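PDB 5UX5: BIFUNCTIONAL PROTEIN Proline utilization A (PutA) from Corynebacterium freiburgense, which oxidises proline to glutamate in two steps, with an FAD-dependent proline dehydrogenase and an NAD-dependent aldehyde dehydrogenase joined in one chain. Local coordinates for residues M377-A382 with L398-V403. Residues are numbered along the deposited sequence; the frame is centred on the assembly and turned at random.
Sequences MLQGMA and LYTPVV. With FAD (flavin-adenine dinucleotide), chain E.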
loop_
_atom_site.group_PDB
_atom_site.type_symbol
_atom_site.label_atom_id
_atom_site.label_comp_id
_atom_site.label_asym_id
_atom_site.label_seq_id
_atom_site.Cartn_x
_atom_site.Cartn_y
_atom_site.Cartn_z
ATOM N N MET A 377 -34.896 -8.233 1.961
ATOM C CA MET A 377 -34.879 -7.661 0.616
ATOM C C MET A 377 -34.603 -6.159 0.676
ATOM O O MET A 377 -34.475 -5.566 1.753
ATOM C CB MET A 377 -36.200 -7.944 -0.125
ATOM C CG MET A 377 -36.404 -9.415 -0.581
ATOM S SD MET A 377 -38.005 -9.810 -1.346
ATOM C CE MET A 377 -37.764 -9.320 -3.042
ATOM N N LEU A 378 -34.504 -5.536 -0.503
ATOM C CA LEU A 378 -34.233 -4.104 -0.626
ATOM C C LEU A 378 -35.526 -3.310 -0.663
ATOM O O LEU A 378 -36.374 -3.536 -1.536
ATOM C CB LEU A 378 -33.421 -3.797 -1.876
ATOM C CG LEU A 378 -32.003 -4.259 -1.650
ATOM C CD1 LEU A 378 -31.241 -4.055 -2.928
ATOM C CD2 LEU A 378 -31.417 -3.453 -0.494
ATOM N N GLN A 379 -35.672 -2.383 0.279
ATOM C CA GLN A 379 -36.920 -1.645 0.409
ATOM C C GLN A 379 -37.182 -0.845 -0.847
ATOM O O GLN A 379 -36.383 0.011 -1.220
ATOM C CB GLN A 379 -36.894 -0.724 1.626
ATOM C CG GLN A 379 -38.246 -0.158 1.977
ATOM C CD GLN A 379 -38.464 1.154 1.313
ATOM O OE1 GLN A 379 -37.503 1.867 1.036
ATOM N NE2 GLN A 379 -39.721 1.502 1.058
ATOM N N GLY A 380 -38.295 -1.136 -1.500
ATOM C CA GLY A 380 -38.709 -0.403 -2.663
ATOM C C GLY A 380 -38.241 -0.975 -3.976
ATOM O O GLY A 380 -38.765 -0.574 -5.021
ATOM N N MET A 381 -37.287 -1.905 -3.968
ATOM C CA MET A 381 -36.773 -2.431 -5.228
ATOM C C MET A 381 -37.852 -3.167 -6.029
ATOM O O MET A 381 -38.323 -2.649 -7.049
ATOM C CB MET A 381 -35.575 -3.351 -4.980
ATOM N N ALA A 382 -38.288 -4.344 -5.563
ATOM C CA ALA A 382 -39.197 -5.214 -6.313
ATOM C C ALA A 382 -40.475 -5.468 -5.527
ATOM O O ALA A 382 -40.685 -6.577 -5.018
ATOM C CB ALA A 382 -38.535 -6.548 -6.648
ATOM N N LEU A 398 -37.222 -5.356 5.128
ATOM C CA LEU A 398 -36.764 -4.488 4.050
ATOM C C LEU A 398 -35.588 -3.622 4.493
ATOM O O LEU A 398 -35.671 -2.898 5.497
ATOM C CB LEU A 398 -37.909 -3.605 3.558
ATOM C CG LEU A 398 -39.039 -4.383 2.888
ATOM C CD1 LEU A 398 -40.064 -3.426 2.313
ATOM C CD2 LEU A 398 -38.489 -5.318 1.820
ATOM N N TYR A 399 -34.499 -3.688 3.728
ATOM C CA TYR A 399 -33.345 -2.835 3.982
ATOM C C TYR A 399 -33.758 -1.377 3.829
ATOM O O TYR A 399 -34.260 -0.974 2.782
ATOM C CB TYR A 399 -32.207 -3.190 3.017
ATOM C CG TYR A 399 -31.008 -2.276 3.143
ATOM C CD1 TYR A 399 -30.072 -2.442 4.161
ATOM C CD2 TYR A 399 -30.819 -1.232 2.258
ATOM C CE1 TYR A 399 -28.986 -1.575 4.285
ATOM C CE2 TYR A 399 -29.741 -0.369 2.380
ATOM C CZ TYR A 399 -28.832 -0.544 3.386
ATOM O OH TYR A 399 -27.767 0.325 3.464
ATOM N N THR A 400 -33.608 -0.595 4.883
ATOM C CA THR A 400 -33.993 0.816 4.833
ATOM C C THR A 400 -32.807 1.700 5.200
ATOM O O THR A 400 -32.456 1.795 6.394
ATOM C CB THR A 400 -35.180 1.078 5.763
ATOM O OG1 THR A 400 -36.285 0.267 5.355
ATOM C CG2 THR A 400 -35.606 2.536 5.726
ATOM N N PRO A 401 -32.190 2.384 4.229
ATOM C CA PRO A 401 -31.042 3.245 4.533
ATOM C C PRO A 401 -31.504 4.595 5.045
ATOM O O PRO A 401 -32.446 5.196 4.521
ATOM C CB PRO A 401 -30.338 3.399 3.180
ATOM C CG PRO A 401 -31.404 3.142 2.153
ATOM C CD PRO A 401 -32.645 2.569 2.844
ATOM N N VAL A 402 -30.844 5.063 6.097
ATOM C CA VAL A 402 -31.113 6.382 6.649
ATOM C C VAL A 402 -29.791 7.113 6.866
ATOM O O VAL A 402 -28.708 6.517 6.888
ATOM C CB VAL A 402 -31.946 6.326 7.955
ATOM C CG1 VAL A 402 -33.251 5.602 7.711
ATOM C CG2 VAL A 402 -31.176 5.636 9.056
ATOM N N VAL A 403 -29.887 8.433 7.018
ATOM C CA VAL A 403 -28.700 9.269 7.036
ATOM C C VAL A 403 -28.944 10.542 7.842
ATOM O O VAL A 403 -30.082 10.984 8.031
ATOM C CB VAL A 403 -28.273 9.595 5.584
ATOM C CG1 VAL A 403 -29.227 10.610 4.947
ATOM C CG2 VAL A 403 -26.835 10.048 5.540
HETATM P PA FAD E . -27.492 -12.396 -7.850
HETATM O O1A FAD E . -27.401 -11.833 -9.310
HETATM O O2A FAD E . -27.967 -13.757 -7.642
HETATM O O5B FAD E . -26.246 -12.464 -7.051
HETATM C C5B FAD E . -25.209 -11.529 -7.287
HETATM C C4B FAD E . -24.035 -11.876 -6.391
HETATM O O4B FAD E . -23.275 -12.913 -6.940
HETATM C C3B FAD E . -23.084 -10.738 -6.197
HETATM O O3B FAD E . -23.453 -9.798 -5.251
HETATM C C2B FAD E . -21.827 -11.440 -5.829
HETATM O O2B FAD E . -21.727 -11.624 -4.465
HETATM C C1B FAD E . -21.917 -12.713 -6.620
HETATM N N9A FAD E . -21.123 -12.680 -7.840
HETATM C C8A FAD E . -21.491 -12.114 -9.052
HETATM N N7A FAD E . -20.489 -12.258 -9.941
HETATM C C5A FAD E . -19.416 -12.939 -9.376
HETATM C C6A FAD E . -18.157 -13.369 -9.836
HETATM N N6A FAD E . -17.666 -13.123 -11.182
HETATM N N1A FAD E . -17.351 -14.030 -8.990
HETATM C C2A FAD E . -17.744 -14.274 -7.700
HETATM N N3A FAD E . -18.963 -13.868 -7.223
HETATM C C4A FAD E . -19.811 -13.209 -8.021
HETATM N N1 FAD E . -23.806 -7.599 1.174
HETATM C C2 FAD E . -22.709 -7.694 2.105
HETATM O O2 FAD E . -21.455 -7.970 1.615
HETATM N N3 FAD E . -22.930 -7.440 3.465
HETATM C C4 FAD E . -24.201 -7.140 3.957
HETATM O O4 FAD E . -24.395 -6.908 5.308
HETATM C C4X FAD E . -25.377 -7.196 3.030
HETATM N N5 FAD E . -26.687 -7.077 3.479
HETATM C C5X FAD E . -27.765 -7.184 2.590
HETATM C C6 FAD E . -29.094 -7.060 3.036
HETATM C C7 FAD E . -30.137 -7.165 2.123
HETATM C C7M FAD E . -31.564 -7.028 2.567
HETATM C C8 FAD E . -29.892 -7.408 0.795
HETATM C C8M FAD E . -31.019 -7.523 -0.180
HETATM C C9 FAD E . -28.585 -7.530 0.347
HETATM C C9A FAD E . -27.534 -7.420 1.239
HETATM N N10 FAD E . -26.206 -7.569 0.743
HETATM C C10 FAD E . -25.112 -7.459 1.627
HETATM C "C1'" FAD E . -25.980 -7.771 -0.700
HETATM C "C2'" FAD E . -25.755 -9.184 -1.166
HETATM O "O2'" FAD E . -24.539 -9.623 -0.675
HETATM C "C3'" FAD E . -25.808 -9.172 -2.709
HETATM O "O3'" FAD E . -24.762 -8.402 -3.162
HETATM C "C4'" FAD E . -27.084 -8.652 -3.383
HETATM O "O4'" FAD E . -28.213 -8.781 -2.598
HETATM C "C5'" FAD E . -27.308 -9.217 -4.805
HETATM O "O5'" FAD E . -27.157 -10.624 -4.949
HETATM P P FAD E . -28.368 -11.642 -5.303
HETATM O O1P FAD E . -28.539 -12.925 -4.405
HETATM O O2P FAD E . -29.540 -10.588 -5.377
HETATM O O3P FAD E . -28.448 -11.758 -6.918
#
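Strands 373-378 and 396-403 are parallel neighbours in the beta/alpha barrel of the proline dehydrogenase domain, joined through helix 383-393 as a beta-alpha-beta unit. Their ladder runs out at the end of the first strand: Tyr-399 N donates to Met-377 O over 2.7 Å, almost straight at 175°, and Gln-379 N makes a longer, more bent and less securely placed bond to Tyr-399 O. There the chain leaves the sheet in a type II turn from Leu-378 to Met-381, where Gly-380, free of a side chain, readily takes its positive phi of 92°.

Met-377, Leu-378 and Tyr-399 line the FAD pocket at the flavin's dimethylbenzene end, where Met-377 O also lies 3.4 Å from FAD C7M. Followed outward, Tyr-399 CB lies 3.9 Å from FAD C7M and 3.6 Å from Leu-378 CD2. With CG anti to the backbone N (chi1 176°), the ring runs alongside the leucine, the ring's CG and CD2 also touching Leu-378 CD2, and its OH hydrogen-bonds Asn-155 OD1. A tyrosine thus offers carbon to flavin and leucine and a hydroxyl to a polar partner. Leu-378, branched and apolar, suits a flavin methyl, its CG 3.7 Å from FAD C8M.

On the other face, branched Leu-398 serves two partners: CD2 turns to Met-377 CB, while Gln-379 crosses at roughly a right angle, its aliphatic CG 3.8 Å from Leu-398 CD1.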